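Local coordinates for uncharacterized protein (Eubacterium siraeum, PDB 4OBM), which is of unknown function but belongs to the LytR-CpsA-Psr family of cell-envelope proteins and is a putative transcription regulator, at residues A[51-56]-A[214-219]; A[176-181]-A[226-231]. All blocks are in the same frame, centred on the assembly; numbering follows the deposited sequence.

In the fold
Contacts 1 and 2 hang helices on two neighbouring, parallel strands at one margin of the mixed sheet; the centres of the two contacts are about 9 Å apart. Contact 1 ties the start of strand 52-58 to helix 213-220; contact 2 ties the entry to strand 228-230, the outermost strand on that side, to the C-terminal part of helix 164-181. The two meet through backbone pairing: Phe53 N lies 2.7 Å from Val227 O, and Leu55 N 2.9 Å from Asp229 O, both probable hydrogen bonds. Helix 213-220 leads on in sequence to strand 228-230. Glycol molecules, probably from the crystallisation liquor, lie about 4 Å from the Ile216 side chain and 5 Å from that of Ile177.

Contact 1 of 2, residues A[51-56]-A[214-219]; sequences NTFVLM and KAIVYT
Asn51 sets its CG anti to its carbonyl carbon (chi1 -69°), and Thr219 places OG1 in the same way, so the amide and the hydroxyl meet as the two side chains run alongside one another, pointing opposite ways. Asn51 ND2 donates to Thr219 OG1 at 2.6 Å, with the hydroxyl oxygen close to the amide plane and the N-H nearly straight at 160°. Tyr46 OH is a second hydrogen-bond partner of that hydroxyl. The Tyr218 ring, its CG anti to the backbone N, presents an edge to the same amide, the two planes 25° apart: ND2 of Asn51 lies 3.3 Å from CE1 of Tyr218, in the ring plane. The other end of the amide is served by a water, which donates to Asn51 OD1 at 2.9 Å and is also hydrogen-bonded to Tyr218 OH at 3.3 Å, bridging the two. Thr219 CG2, anti to its backbone N, turns to the strand, 3.5 Å from Asn51 O and 3.8 Å from CE2 of Phe53. Further along the ring, Phe53 CZ packs on Ile216 CG2 at 4.3 Å, and the same ring stacks with Tyr46. Asn51 O is hydrogen-bonded by Lys224 NZ. With phi and psi both positive, Asn51 forms with Thr52, opposite Ile47, a G1 beta bulge, the kind of irregularity commonly found beside tight turns, here in the connection between antiparallel strands 40-47 and 52-58.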
loop_
_atom_site.group_PDB
_atom_site.type_symbol
_atom_site.label_atom_id
_atom_site.label_comp_id
_atom_site.label_asym_id
_atom_site.label_seq_id
_atom_site.Cartn_x
_atom_site.Cartn_y
_atom_site.Cartn_z
ATOM N N ASN A 51 -2.238 -16.174 -1.103
ATOM C CA ASN A 51 -1.135 -15.870 -0.176
ATOM C C ASN A 51 -0.328 -14.675 -0.709
ATOM O O ASN A 51 0.905 -14.715 -0.775
ATOM C CB ASN A 51 -0.229 -17.102 0.076
ATOM C CG ASN A 51 -0.875 -18.218 0.854
ATOM O OD1 ASN A 51 -1.122 -19.307 0.331
ATOM N ND2 ASN A 51 -1.144 -17.986 2.128
ATOM N N THR A 52 -1.045 -13.634 -1.149
ATOM C CA THR A 52 -0.418 -12.445 -1.714
ATOM C C THR A 52 -1.054 -11.169 -1.158
ATOM O O THR A 52 -2.189 -11.170 -0.671
ATOM C CB THR A 52 -0.426 -12.480 -3.274
ATOM O OG1 THR A 52 0.591 -11.600 -3.764
ATOM C CG2 THR A 52 -1.780 -12.109 -3.891
ATOM N N PHE A 53 -0.279 -10.090 -1.239
ATOM C CA PHE A 53 -0.650 -8.732 -0.883
ATOM C C PHE A 53 -0.580 -7.921 -2.178
ATOM O O PHE A 53 0.471 -7.906 -2.809
ATOM C CB PHE A 53 0.289 -8.192 0.214
ATOM C CG PHE A 53 0.146 -8.894 1.543
ATOM C CD1 PHE A 53 -0.775 -8.445 2.493
ATOM C CD2 PHE A 53 0.944 -9.991 1.862
ATOM C CE1 PHE A 53 -0.889 -9.080 3.738
ATOM C CE2 PHE A 53 0.812 -10.638 3.102
ATOM C CZ PHE A 53 -0.096 -10.171 4.036
ATOM N N VAL A 54 -1.708 -7.344 -2.630
ATOM C CA VAL A 54 -1.781 -6.577 -3.887
ATOM C C VAL A 54 -1.745 -5.087 -3.556
ATOM O O VAL A 54 -2.595 -4.594 -2.807
ATOM C CB VAL A 54 -3.025 -6.946 -4.741
ATOM C CG1 VAL A 54 -3.033 -6.194 -6.076
ATOM C CG2 VAL A 54 -3.103 -8.452 -4.976
ATOM N N LEU A 55 -0.777 -4.372 -4.114
ATOM C CA LEU A 55 -0.687 -2.930 -3.887
ATOM C C LEU A 55 -1.232 -2.186 -5.083
ATOM O O LEU A 55 -0.991 -2.601 -6.205
ATOM C CB LEU A 55 0.757 -2.468 -3.606
ATOM C CG LEU A 55 1.528 -3.171 -2.480
ATOM C CD1 LEU A 55 3.023 -3.109 -2.739
ATOM C CD2 LEU A 55 1.208 -2.549 -1.131
HETATM N N MSE A 56 -1.974 -1.099 -4.848
HETATM C CA MSE A 56 -2.519 -0.237 -5.903
HETATM C C MSE A 56 -2.266 1.201 -5.564
HETATM O O MSE A 56 -3.001 1.743 -4.744
HETATM C CB MSE A 56 -4.025 -0.456 -6.147
HETATM C CG MSE A 56 -4.257 -1.586 -7.073
HETATM SE SE MSE A 56 -6.092 -1.865 -7.464
HETATM C CE MSE A 56 -6.487 -0.392 -8.484
ATOM N N LYS A 214 -3.428 -14.486 12.241
ATOM C CA LYS A 214 -3.254 -15.926 11.963
ATOM C C LYS A 214 -3.050 -16.169 10.472
ATOM O O LYS A 214 -2.131 -16.894 10.120
ATOM C CB LYS A 214 -4.419 -16.780 12.489
ATOM C CG LYS A 214 -4.351 -17.018 13.991
ATOM C CD LYS A 214 -5.389 -18.025 14.463
ATOM C CE LYS A 214 -5.743 -17.841 15.921
ATOM N NZ LYS A 214 -4.599 -18.129 16.825
ATOM N N ALA A 215 -3.868 -15.538 9.610
ATOM C CA ALA A 215 -3.730 -15.645 8.144
ATOM C C ALA A 215 -2.450 -14.959 7.639
ATOM O O ALA A 215 -1.791 -15.501 6.754
ATOM C CB ALA A 215 -4.935 -15.036 7.451
ATOM N N ILE A 216 -2.118 -13.754 8.187
ATOM C CA ILE A 216 -0.915 -12.997 7.819
ATOM C C ILE A 216 0.330 -13.868 8.092
ATOM O O ILE A 216 1.090 -14.119 7.161
ATOM C CB ILE A 216 -0.844 -11.613 8.536
ATOM C CG1 ILE A 216 -2.054 -10.726 8.181
ATOM C CG2 ILE A 216 0.480 -10.893 8.223
ATOM C CD1 ILE A 216 -2.270 -9.482 9.096
ATOM N N VAL A 217 0.499 -14.376 9.327
ATOM C CA VAL A 217 1.643 -15.208 9.719
ATOM C C VAL A 217 1.681 -16.471 8.849
ATOM O O VAL A 217 2.767 -16.828 8.379
ATOM C CB VAL A 217 1.644 -15.529 11.232
ATOM C CG1 VAL A 217 2.733 -16.543 11.605
ATOM C CG2 VAL A 217 1.798 -14.253 12.060
ATOM N N TYR A 218 0.509 -17.092 8.566
ATOM C CA TYR A 218 0.436 -18.253 7.696
ATOM C C TYR A 218 1.058 -17.947 6.344
ATOM O O TYR A 218 1.916 -18.706 5.907
ATOM C CB TYR A 218 -1.012 -18.759 7.503
ATOM C CG TYR A 218 -1.124 -19.873 6.476
ATOM C CD1 TYR A 218 -1.190 -19.590 5.115
ATOM C CD2 TYR A 218 -1.166 -21.205 6.864
ATOM C CE1 TYR A 218 -1.231 -20.609 4.164
ATOM C CE2 TYR A 218 -1.225 -22.233 5.922
ATOM C CZ TYR A 218 -1.270 -21.928 4.573
ATOM O OH TYR A 218 -1.359 -22.924 3.634
ATOM N N THR A 219 0.588 -16.869 5.667
ATOM C CA THR A 219 1.020 -16.437 4.326
ATOM C C THR A 219 2.525 -16.125 4.271
ATOM O O THR A 219 3.177 -16.470 3.279
ATOM C CB THR A 219 0.157 -15.238 3.866
ATOM O OG1 THR A 219 -1.099 -15.747 3.421
ATOM C CG2 THR A 219 0.785 -14.429 2.735
HETATM O O HOH W 1 -2.681 -21.686 0.926
#

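Contact 2 of 2, residues A[176-181]-A[226-231]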
loop_
_atom_site.group_PDB
_atom_site.type_symbol
_atom_site.label_atom_id
_atom_site.label_comp_id
_atom_site.label_asym_id
_atom_site.label_seq_id
_atom_site.Cartn_x
_atom_site.Cartn_y
_atom_site.Cartn_z
ATOM N N PHE A 176 10.211 -4.108 0.165
ATOM C CA PHE A 176 10.219 -3.916 1.629
ATOM C C PHE A 176 9.413 -5.015 2.357
ATOM O O PHE A 176 9.867 -5.521 3.383
ATOM C CB PHE A 176 9.666 -2.511 1.989
ATOM C CG PHE A 176 9.451 -2.267 3.466
ATOM C CD1 PHE A 176 10.533 -2.148 4.335
ATOM C CD2 PHE A 176 8.166 -2.164 3.990
ATOM C CE1 PHE A 176 10.331 -1.949 5.708
ATOM C CE2 PHE A 176 7.969 -1.978 5.361
ATOM C CZ PHE A 176 9.052 -1.860 6.209
ATOM N N ILE A 177 8.234 -5.389 1.809
ATOM C CA ILE A 177 7.358 -6.417 2.377
ATOM C C ILE A 177 7.989 -7.813 2.199
ATOM O O ILE A 177 7.977 -8.603 3.136
ATOM C CB ILE A 177 5.912 -6.351 1.799
ATOM C CG1 ILE A 177 5.188 -5.055 2.269
ATOM C CG2 ILE A 177 5.091 -7.609 2.186
ATOM C CD1 ILE A 177 3.960 -4.623 1.420
ATOM N N ASP A 178 8.515 -8.111 1.004
ATOM C CA ASP A 178 9.144 -9.399 0.692
ATOM C C ASP A 178 10.432 -9.648 1.466
ATOM O O ASP A 178 10.648 -10.769 1.931
ATOM C CB ASP A 178 9.449 -9.492 -0.806
ATOM C CG ASP A 178 8.227 -9.636 -1.681
ATOM O OD1 ASP A 178 7.127 -9.900 -1.132
ATOM O OD2 ASP A 178 8.378 -9.552 -2.916
ATOM N N GLN A 179 11.295 -8.637 1.586
ATOM C CA GLN A 179 12.589 -8.824 2.245
ATOM C C GLN A 179 12.531 -8.827 3.768
ATOM O O GLN A 179 13.451 -9.371 4.394
ATOM C CB GLN A 179 13.578 -7.748 1.797
ATOM C CG GLN A 179 14.013 -7.911 0.348
ATOM C CD GLN A 179 14.618 -6.650 -0.184
ATOM O OE1 GLN A 179 15.268 -5.896 0.546
ATOM N NE2 GLN A 179 14.451 -6.414 -1.476
ATOM N N ASN A 180 11.500 -8.209 4.368
ATOM C CA ASN A 180 11.432 -8.083 5.824
ATOM C C ASN A 180 10.209 -8.702 6.483
ATOM O O ASN A 180 10.171 -8.708 7.712
ATOM C CB ASN A 180 11.471 -6.618 6.212
ATOM C CG ASN A 180 12.738 -5.923 5.851
ATOM O OD1 ASN A 180 13.793 -6.165 6.445
ATOM N ND2 ASN A 180 12.646 -5.037 4.873
ATOM N N PHE A 181 9.198 -9.160 5.723
ATOM C CA PHE A 181 8.008 -9.737 6.370
ATOM C C PHE A 181 7.907 -11.222 6.144
ATOM O O PHE A 181 7.290 -11.898 6.964
ATOM C CB PHE A 181 6.702 -9.056 5.929
ATOM C CG PHE A 181 6.467 -7.700 6.539
ATOM C CD1 PHE A 181 7.144 -6.581 6.068
ATOM C CD2 PHE A 181 5.541 -7.532 7.561
ATOM C CE1 PHE A 181 6.917 -5.323 6.628
ATOM C CE2 PHE A 181 5.303 -6.273 8.110
ATOM C CZ PHE A 181 5.993 -5.175 7.640
ATOM N N SER A 226 8.380 -14.154 -2.846
ATOM C CA SER A 226 7.521 -12.977 -2.876
ATOM C C SER A 226 6.085 -13.269 -2.426
ATOM O O SER A 226 5.481 -14.277 -2.811
ATOM C CB SER A 226 7.501 -12.371 -4.271
ATOM O OG SER A 226 6.814 -11.133 -4.280
ATOM N N VAL A 227 5.541 -12.339 -1.627
ATOM C CA VAL A 227 4.157 -12.359 -1.154
ATOM C C VAL A 227 3.456 -11.085 -1.680
ATOM O O VAL A 227 2.401 -10.692 -1.182
ATOM C CB VAL A 227 4.034 -12.511 0.392
ATOM C CG1 VAL A 227 4.540 -13.880 0.850
ATOM C CG2 VAL A 227 4.737 -11.365 1.130
ATOM N N THR A 228 4.048 -10.440 -2.686
ATOM C CA THR A 228 3.451 -9.211 -3.203
ATOM C C THR A 228 3.219 -9.248 -4.711
ATOM O O THR A 228 3.762 -10.077 -5.445
ATOM C CB THR A 228 4.265 -7.956 -2.797
ATOM O OG1 THR A 228 5.645 -8.104 -3.128
ATOM C CG2 THR A 228 4.123 -7.630 -1.335
ATOM N N ASP A 229 2.345 -8.335 -5.131
ATOM C CA ASP A 229 1.918 -8.026 -6.475
ATOM C C ASP A 229 1.427 -6.595 -6.478
ATOM O O ASP A 229 1.165 -6.027 -5.420
ATOM C CB ASP A 229 0.819 -8.990 -6.942
ATOM C CG ASP A 229 1.359 -10.266 -7.536
ATOM O OD1 ASP A 229 1.771 -10.239 -8.717
ATOM O OD2 ASP A 229 1.366 -11.298 -6.824
ATOM N N PHE A 230 1.327 -5.997 -7.658
ATOM C CA PHE A 230 0.811 -4.652 -7.787
ATOM C C PHE A 230 0.169 -4.460 -9.138
ATOM O O PHE A 230 0.558 -5.094 -10.117
ATOM C CB PHE A 230 1.889 -3.569 -7.518
ATOM C CG PHE A 230 2.993 -3.417 -8.535
ATOM C CD1 PHE A 230 2.796 -2.676 -9.694
ATOM C CD2 PHE A 230 4.260 -3.929 -8.288
ATOM C CE1 PHE A 230 3.829 -2.511 -10.627
ATOM C CE2 PHE A 230 5.294 -3.769 -9.218
ATOM C CZ PHE A 230 5.075 -3.057 -10.382
ATOM N N TYR A 231 -0.824 -3.577 -9.165
ATOM C CA TYR A 231 -1.520 -3.090 -10.345
ATOM C C TYR A 231 -1.419 -1.553 -10.339
ATOM O O TYR A 231 -1.579 -0.931 -9.282
ATOM C CB TYR A 231 -2.986 -3.564 -10.401
ATOM C CG TYR A 231 -3.690 -2.988 -11.606
ATOM C CD1 TYR A 231 -3.407 -3.452 -12.886
ATOM C CD2 TYR A 231 -4.511 -1.870 -11.487
ATOM C CE1 TYR A 231 -3.949 -2.843 -14.012
ATOM C CE2 TYR A 231 -5.058 -1.251 -12.608
ATOM C CZ TYR A 231 -4.780 -1.748 -13.869
ATOM O OH TYR A 231 -5.324 -1.172 -14.984
#
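The carboxylate of Asp178 is the flat group at the heart of this contact: Val227 N and Ser226 OG come to one of its faces, Thr228 OG1 to the other. Val227 N gives a nearly straight bond to Asp178 OD1 (3.0 Å, 167°), approaching well out of the carboxylate plane. Ser226 OG donates to Asp178 OD2 at a short 2.6 Å, from the same side of the plane. Thr228 meets the group tip to tip, its OG1 lying 3.1 Å from both OD1 and OD2 of Asp178, at most a weak bond to either oxygen; its one proton also has Ser174 O within reach, and the geometry does not settle which takes it. The two settled donors, with the weak, unsettled Thr228 OG1 beside them, would be expected to favour the charged form of the acid. Farther along the helix, the Phe181 ring has Phe176 O at its edge, in plane. That carbonyl also accepts from Asn180 ND2 at 3.2 Å, on a lone pair.

Ser226 plays two parts: with OG anti to its backbone N (chi1 -172°), it takes a bond from Thr228 N at 3.3 Å, closing an ST turn that shapes the approach to the strand. Beside the polar cluster, Ile177 CG2 packs against Thr228 CG2 at 3.7 Å and Val227 CG2 at 3.9 Å, an apolar flank to the carboxylate.

Phe176 stacks edge-to-face with Phe109 of helix 102-112, and Phe230 rests on Ala170 and Ser174, so helix 164-181 lies between helix 102-112 and edge strand 228-230, which pairs with strand 52-58.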